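PDB 2EZV: type II restriction enzyme SfiI, which cuts double-stranded DNA at the sequence 5'-GGCCN(5)GGCC-3', leaving specific fragments with terminal 5'-phosphates. Local coordinates for residues D100-A103 / R109-L112; D224-K227 / W232-Q235. All coordinates share one frame; numbering follows the deposited sequence.

Interaction 1 (D100-A103 / R109-L112); sequences DAKA and RDTL. With CA (calcium ion), chain F; nucleotides of chain A.
K102 makes the whole contact with 109-112, and the close packing runs along its chain, CB and CG on D110 and CE on the carbonyl O of T111. CG lies 3.4 Å from OD2 of D110, the two side chains crossing obliquely, and CB is nearly as close to the same oxygen. This is aliphatic carbon against a carboxylate rather than a charge pair, since NZ of K102 and OD2 of D110 are 5.8 Å apart. D110 OD1 is buried and has no partner in the model. A bend at chi2 (-69°) turns the chain past the DG14 phosphate of chain A, CD lying 3.6 Å from its OP2, so that NZ ends beside D100. There NZ forms a salt bridge of 3.2 Å with OD1 of D100, a hydrogen bond to Q116 and a weak one to O of T111. D100-A101-K102 fits the (D/E)XK part of the signature of the PDDEXK clan, with D79 probably the other acidic member. D100 OD1 binds calcium at 2.6 Å, the carbonyl O of A101 at 2.8 Å, and D79 joins them. A103 N donates to OP1 of DG14 over 2.9 Å. The loose side is the partly exposed T111 side chain, which comes no nearer than 5.5 Å to 100-103 and touches K208 and R218 instead.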
ATOM      1  N   ASP D 100      13.944  -8.476 -14.518  1.00 21.29           N
ATOM      2  CA  ASP D 100      15.288  -7.964 -14.465  1.00 22.46           C
ATOM      3  C   ASP D 100      15.450  -6.782 -15.386  1.00 21.35           C
ATOM      4  O   ASP D 100      15.029  -6.829 -16.541  1.00 23.50           O
ATOM      5  CB  ASP D 100      16.255  -9.071 -14.845  1.00 25.46           C
ATOM      6  CG  ASP D 100      17.633  -8.830 -14.306  1.00 31.40           C
ATOM      7  OD1 ASP D 100      18.517  -8.429 -15.100  1.00 32.08           O
ATOM      8  OD2 ASP D 100      17.816  -9.028 -13.076  1.00 32.98           O
ATOM      9  N   ALA D 101      16.063  -5.724 -14.866  1.00 19.63           N
ATOM     10  CA  ALA D 101      16.289  -4.507 -15.634  1.00 20.97           C
ATOM     11  C   ALA D 101      17.685  -4.501 -16.269  1.00 22.37           C
ATOM     12  O   ALA D 101      18.667  -4.910 -15.644  1.00 22.04           O
ATOM     13  CB  ALA D 101      16.110  -3.288 -14.731  1.00 19.94           C
ATOM     14  N   LYS D 102      17.756  -4.040 -17.515  1.00 23.84           N
ATOM     15  CA  LYS D 102      19.008  -3.969 -18.267  1.00 25.68           C
ATOM     16  C   LYS D 102      19.095  -2.605 -18.931  1.00 26.14           C
ATOM     17  O   LYS D 102      18.076  -2.020 -19.303  1.00 25.90           O
ATOM     18  CB  LYS D 102      19.057  -5.021 -19.386  1.00 25.15           C
ATOM     19  CG  LYS D 102      18.848  -6.462 -18.976  1.00 27.64           C
ATOM     20  CD  LYS D 102      20.007  -6.995 -18.159  1.00 29.92           C
ATOM     21  CE  LYS D 102      19.844  -8.491 -17.915  1.00 31.01           C
ATOM     22  NZ  LYS D 102      20.960  -9.061 -17.103  1.00 31.96           N
ATOM     23  N   ALA D 103      20.314  -2.107 -19.078  1.00 26.26           N
ATOM     24  CA  ALA D 103      20.540  -0.834 -19.738  1.00 27.34           C
ATOM     25  C   ALA D 103      21.511  -1.172 -20.849  1.00 27.53           C
ATOM     26  O   ALA D 103      22.516  -1.835 -20.612  1.00 27.65           O
ATOM     27  CB  ALA D 103      21.156   0.153 -18.784  1.00 28.81           C
ATOM     28  N   ARG D 109      18.874  -8.159 -28.812  1.00 37.74           N
ATOM     29  CA  ARG D 109      19.579  -9.057 -27.901  1.00 36.55           C
ATOM     30  C   ARG D 109      19.674  -8.548 -26.464  1.00 35.26           C
ATOM     31  O   ARG D 109      19.608  -7.349 -26.199  1.00 34.77           O
ATOM     32  CB  ARG D 109      20.988  -9.336 -28.439  1.00 36.35           C
ATOM     33  N   ASP D 110      19.844  -9.483 -25.540  1.00 34.72           N
ATOM     34  CA  ASP D 110      19.971  -9.170 -24.127  1.00 34.16           C
ATOM     35  C   ASP D 110      20.877 -10.234 -23.526  1.00 33.65           C
ATOM     36  O   ASP D 110      20.860 -11.386 -23.967  1.00 32.64           O
ATOM     37  CB  ASP D 110      18.594  -9.209 -23.461  1.00 36.77           C
ATOM     38  CG  ASP D 110      18.266  -7.934 -22.721  1.00 38.43           C
ATOM     39  OD1 ASP D 110      17.065  -7.626 -22.586  1.00 39.20           O
ATOM     40  OD2 ASP D 110      19.205  -7.242 -22.269  1.00 40.34           O
ATOM     41  N   THR D 111      21.677  -9.854 -22.537  1.00 32.61           N
ATOM     42  CA  THR D 111      22.576 -10.808 -21.901  1.00 33.82           C
ATOM     43  C   THR D 111      21.962 -11.347 -20.619  1.00 33.17           C
ATOM     44  O   THR D 111      21.314 -10.614 -19.873  1.00 33.70           O
ATOM     45  CB  THR D 111      23.930 -10.162 -21.567  1.00 35.54           C
ATOM     46  OG1 THR D 111      24.534  -9.682 -22.774  1.00 38.56           O
ATOM     47  CG2 THR D 111      24.860 -11.178 -20.920  1.00 36.12           C
ATOM     48  N   LEU D 112      22.168 -12.632 -20.364  1.00 32.08           N
ATOM     49  CA  LEU D 112      21.622 -13.261 -19.169  1.00 32.20           C
ATOM     50  C   LEU D 112      22.655 -14.060 -18.399  1.00 32.93           C
ATOM     51  O   LEU D 112      23.519 -14.710 -18.994  1.00 32.23           O
ATOM     52  CB  LEU D 112      20.491 -14.225 -19.536  1.00 31.81           C
ATOM     53  CG  LEU D 112      19.024 -13.809 -19.472  1.00 31.22           C
ATOM     54  CD1 LEU D 112      18.754 -12.704 -20.465  1.00 31.53           C
ATOM     55  CD2 LEU D 112      18.158 -15.025 -19.783  1.00 31.20           C
TER
HETATM   56 CA    CA F 270      19.864  -6.651 -13.837  1.00 61.34          CA
ATOM     57  P    DG A  14      23.384  -3.680 -17.423  1.00 60.91           P
ATOM     58  OP1  DG A  14      22.343  -2.680 -17.064  1.00 62.09           O
ATOM     59  OP2  DG A  14      22.997  -5.090 -17.688  1.00 61.01           O
ATOM     60  O5'  DG A  14      24.137  -3.145 -18.713  1.00 58.72           O
ATOM     61  C5'  DG A  14      25.359  -3.739 -19.094  1.00 54.92           C
ATOM     62  C4'  DG A  14      26.321  -2.692 -19.595  1.00 51.07           C
ATOM     63  O4'  DG A  14      27.649  -3.182 -19.340  1.00 49.20           O
ATOM     64  C3'  DG A  14      26.244  -2.463 -21.101  1.00 49.26           C
ATOM     65  O3'  DG A  14      26.754  -1.165 -21.406  1.00 48.28           O
ATOM     66  C2'  DG A  14      27.177  -3.532 -21.630  1.00 48.72           C
ATOM     67  C1'  DG A  14      28.252  -3.583 -20.554  1.00 49.18           C
ATOM     68  N9   DG A  14      28.833  -4.901 -20.340  1.00 48.27           N
ATOM     69  C8   DG A  14      28.206  -6.038 -19.886  1.00 46.73           C
ATOM     70  N7   DG A  14      29.003  -7.069 -19.824  1.00 45.57           N
ATOM     71  C5   DG A  14      30.229  -6.578 -20.258  1.00 46.56           C
ATOM     72  C6   DG A  14      31.476  -7.226 -20.414  1.00 45.95           C
ATOM     73  O6   DG A  14      31.762  -8.408 -20.195  1.00 46.88           O
ATOM     74  N1   DG A  14      32.452  -6.348 -20.879  1.00 46.08           N
ATOM     75  C2   DG A  14      32.251  -5.015 -21.160  1.00 46.48           C
ATOM     76  N2   DG A  14      33.310  -4.322 -21.599  1.00 46.70           N
ATOM     77  N3   DG A  14      31.095  -4.404 -21.019  1.00 46.79           N
ATOM     78  C4   DG A  14      30.135  -5.240 -20.570  1.00 47.39           C
TER

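Interaction 2 (D224-K227 / W232-Q235); sequences DRLK and WRLQ
Of 224-227, L226 and K227 meet 232-235; just ahead of them R225 turns elsewhere, its NH2 weakly hydrogen-bonded to a DNA phosphate. L226 sets out toward 232-235, and with CG anti to the backbone N (chi1 175°) both methyls reach it. CD1 sits 4.0 Å from CB of R233, the two side chains crossing at about a right angle, while CD2 lies 3.5 Å from the carbonyl O of R233 and 4.3 Å from CB of L234. The contact folds the end of the helix back, through a short link ending in a 3-10 segment at W232 and R233, onto the start of strand 234-238 at the margin of the main sheet, where L184 touches both leucines. An alanine in place of L226 would probably open a gap over the R233 backbone and strip L184 of part of its apolar cover. K227 adds CB, 4.2 Å from CB of L234, while its chain, bent at chi3, carries the amine off from this segment. The guanidinium of R233 turns from the helix to E14 and E17, with which it forms salt bridges, and the tip of the W232 ring, CH2, lies 3.6 Å above its centre.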
ATOM      1  N   ASP D 224      14.718 -10.391 -32.405  1.00 35.53           N
ATOM      2  CA  ASP D 224      14.106 -10.867 -33.640  1.00 37.33           C
ATOM      3  C   ASP D 224      13.750 -12.360 -33.619  1.00 37.01           C
ATOM      4  O   ASP D 224      12.714 -12.756 -34.148  1.00 38.05           O
ATOM      5  CB  ASP D 224      15.016 -10.549 -34.837  1.00 40.55           C
ATOM      6  CG  ASP D 224      16.098 -11.601 -35.060  1.00 45.08           C
ATOM      7  OD1 ASP D 224      16.820 -11.952 -34.098  1.00 46.53           O
ATOM      8  OD2 ASP D 224      16.229 -12.073 -36.214  1.00 47.45           O
ATOM      9  N   ARG D 225      14.587 -13.189 -33.006  1.00 36.08           N
ATOM     10  CA  ARG D 225      14.298 -14.619 -32.949  1.00 35.86           C
ATOM     11  C   ARG D 225      13.206 -14.946 -31.922  1.00 34.81           C
ATOM     12  O   ARG D 225      12.527 -15.967 -32.032  1.00 34.56           O
ATOM     13  CB  ARG D 225      15.562 -15.409 -32.606  1.00 36.43           C
ATOM     14  CG  ARG D 225      16.486 -15.644 -33.788  1.00 40.10           C
ATOM     15  CD  ARG D 225      17.587 -16.631 -33.439  1.00 40.83           C
ATOM     16  NE  ARG D 225      18.899 -15.992 -33.390  1.00 40.70           N
ATOM     17  CZ  ARG D 225      19.858 -16.322 -32.533  1.00 42.62           C
ATOM     18  NH1 ARG D 225      19.654 -17.289 -31.651  1.00 43.09           N
ATOM     19  NH2 ARG D 225      21.020 -15.685 -32.561  1.00 44.68           N
ATOM     20  N   LEU D 226      13.035 -14.079 -30.930  1.00 33.38           N
ATOM     21  CA  LEU D 226      12.011 -14.280 -29.905  1.00 32.21           C
ATOM     22  C   LEU D 226      10.666 -13.837 -30.467  1.00 31.83           C
ATOM     23  O   LEU D 226       9.657 -14.517 -30.296  1.00 32.26           O
ATOM     24  CB  LEU D 226      12.340 -13.473 -28.640  1.00 30.59           C
ATOM     25  CG  LEU D 226      11.313 -13.477 -27.497  1.00 30.03           C
ATOM     26  CD1 LEU D 226      11.146 -14.886 -26.919  1.00 27.56           C
ATOM     27  CD2 LEU D 226      11.771 -12.515 -26.423  1.00 28.09           C
ATOM     28  N   LYS D 227      10.664 -12.696 -31.149  1.00 31.60           N
ATOM     29  CA  LYS D 227       9.448 -12.161 -31.742  1.00 32.74           C
ATOM     30  C   LYS D 227       8.905 -13.100 -32.820  1.00 33.05           C
ATOM     31  O   LYS D 227       7.694 -13.172 -33.040  1.00 33.09           O
ATOM     32  CB  LYS D 227       9.713 -10.786 -32.364  1.00 33.21           C
ATOM     33  CG  LYS D 227       8.444 -10.094 -32.836  1.00 36.02           C
ATOM     34  CD  LYS D 227       8.721  -8.788 -33.572  1.00 37.61           C
ATOM     35  CE  LYS D 227       9.252  -9.039 -34.972  1.00 39.62           C
ATOM     36  NZ  LYS D 227       9.428  -7.770 -35.731  1.00 39.46           N
ATOM     37  N   TRP D 232       4.101 -11.695 -29.187  1.00 22.29           N
ATOM     38  CA  TRP D 232       3.809 -10.986 -27.944  1.00 20.68           C
ATOM     39  C   TRP D 232       4.872 -11.077 -26.870  1.00 19.68           C
ATOM     40  O   TRP D 232       4.870 -10.285 -25.937  1.00 19.20           O
ATOM     41  CB  TRP D 232       2.453 -11.404 -27.357  1.00 19.78           C
ATOM     42  CG  TRP D 232       2.335 -12.835 -26.931  1.00 19.48           C
ATOM     43  CD1 TRP D 232       1.749 -13.844 -27.628  1.00 20.03           C
ATOM     44  CD2 TRP D 232       2.779 -13.408 -25.691  1.00 18.66           C
ATOM     45  NE1 TRP D 232       1.793 -15.011 -26.902  1.00 20.85           N
ATOM     46  CE2 TRP D 232       2.420 -14.772 -25.710  1.00 18.99           C
ATOM     47  CE3 TRP D 232       3.445 -12.901 -24.569  1.00 19.21           C
ATOM     48  CZ2 TRP D 232       2.704 -15.640 -24.647  1.00 19.58           C
ATOM     49  CZ3 TRP D 232       3.729 -13.765 -23.510  1.00 18.39           C
ATOM     50  CH2 TRP D 232       3.358 -15.119 -23.559  1.00 19.13           C
ATOM     51  N   ARG D 233       5.784 -12.030 -26.991  1.00 20.45           N
ATOM     52  CA  ARG D 233       6.836 -12.164 -25.994  1.00 21.21           C
ATOM     53  C   ARG D 233       7.893 -11.070 -26.098  1.00 21.10           C
ATOM     54  O   ARG D 233       8.820 -11.024 -25.301  1.00 23.84           O
ATOM     55  CB  ARG D 233       7.492 -13.539 -26.089  1.00 19.89           C
ATOM     56  CG  ARG D 233       6.645 -14.635 -25.473  1.00 21.00           C
ATOM     57  CD  ARG D 233       7.361 -15.972 -25.453  1.00 20.09           C
ATOM     58  NE  ARG D 233       6.525 -16.999 -24.844  1.00 23.63           N
ATOM     59  CZ  ARG D 233       6.342 -17.152 -23.535  1.00 23.58           C
ATOM     60  NH1 ARG D 233       6.945 -16.346 -22.679  1.00 20.87           N
ATOM     61  NH2 ARG D 233       5.541 -18.108 -23.085  1.00 24.19           N
ATOM     62  N   LEU D 234       7.750 -10.193 -27.082  1.00 21.91           N
ATOM     63  CA  LEU D 234       8.681  -9.088 -27.269  1.00 21.95           C
ATOM     64  C   LEU D 234       7.872  -7.816 -27.497  1.00 21.73           C
ATOM     65  O   LEU D 234       7.218  -7.658 -28.528  1.00 21.18           O
ATOM     66  CB  LEU D 234       9.596  -9.359 -28.468  1.00 24.05           C
ATOM     67  CG  LEU D 234      10.770  -8.424 -28.805  1.00 26.11           C
ATOM     68  CD1 LEU D 234      10.265  -7.179 -29.495  1.00 26.77           C
ATOM     69  CD2 LEU D 234      11.547  -8.078 -27.547  1.00 24.70           C
ATOM     70  N   GLN D 235       7.906  -6.919 -26.518  1.00 20.91           N
ATOM     71  CA  GLN D 235       7.181  -5.659 -26.612  1.00 20.55           C
ATOM     72  C   GLN D 235       8.166  -4.499 -26.701  1.00 20.97           C
ATOM     73  O   GLN D 235       9.313  -4.605 -26.272  1.00 21.04           O
ATOM     74  CB  GLN D 235       6.282  -5.469 -25.391  1.00 20.56           C
ATOM     75  CG  GLN D 235       5.228  -6.540 -25.206  1.00 17.56           C
ATOM     76  CD  GLN D 235       4.276  -6.639 -26.378  1.00 17.80           C
ATOM     77  OE1 GLN D 235       3.855  -5.631 -26.936  1.00 16.11           O
ATOM     78  NE2 GLN D 235       3.914  -7.866 -26.746  1.00 20.46           N
TER

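In the fold
Interactions 1 and 2 follow one another along the chain, their centres 14 Å apart and their nearest atoms about 6 Å apart without touching. The mixed central sheet relates them: K102 lies on strand 93-104 and pairs with 151-167, whereas L234 starts strand 234-238, which pairs with 176-186. A second route runs through the small sheet, where D110 bonds to V221 on strand 219-221, and helix 223-229 follows directly. Only interaction 1 holds calcium ligands; L226 CD2 in interaction 2 is 16.1 Å from the calcium. A103 of interaction 1 binds a DNA phosphate, and R225, beside interaction 2, makes a weak hydrogen bond to another.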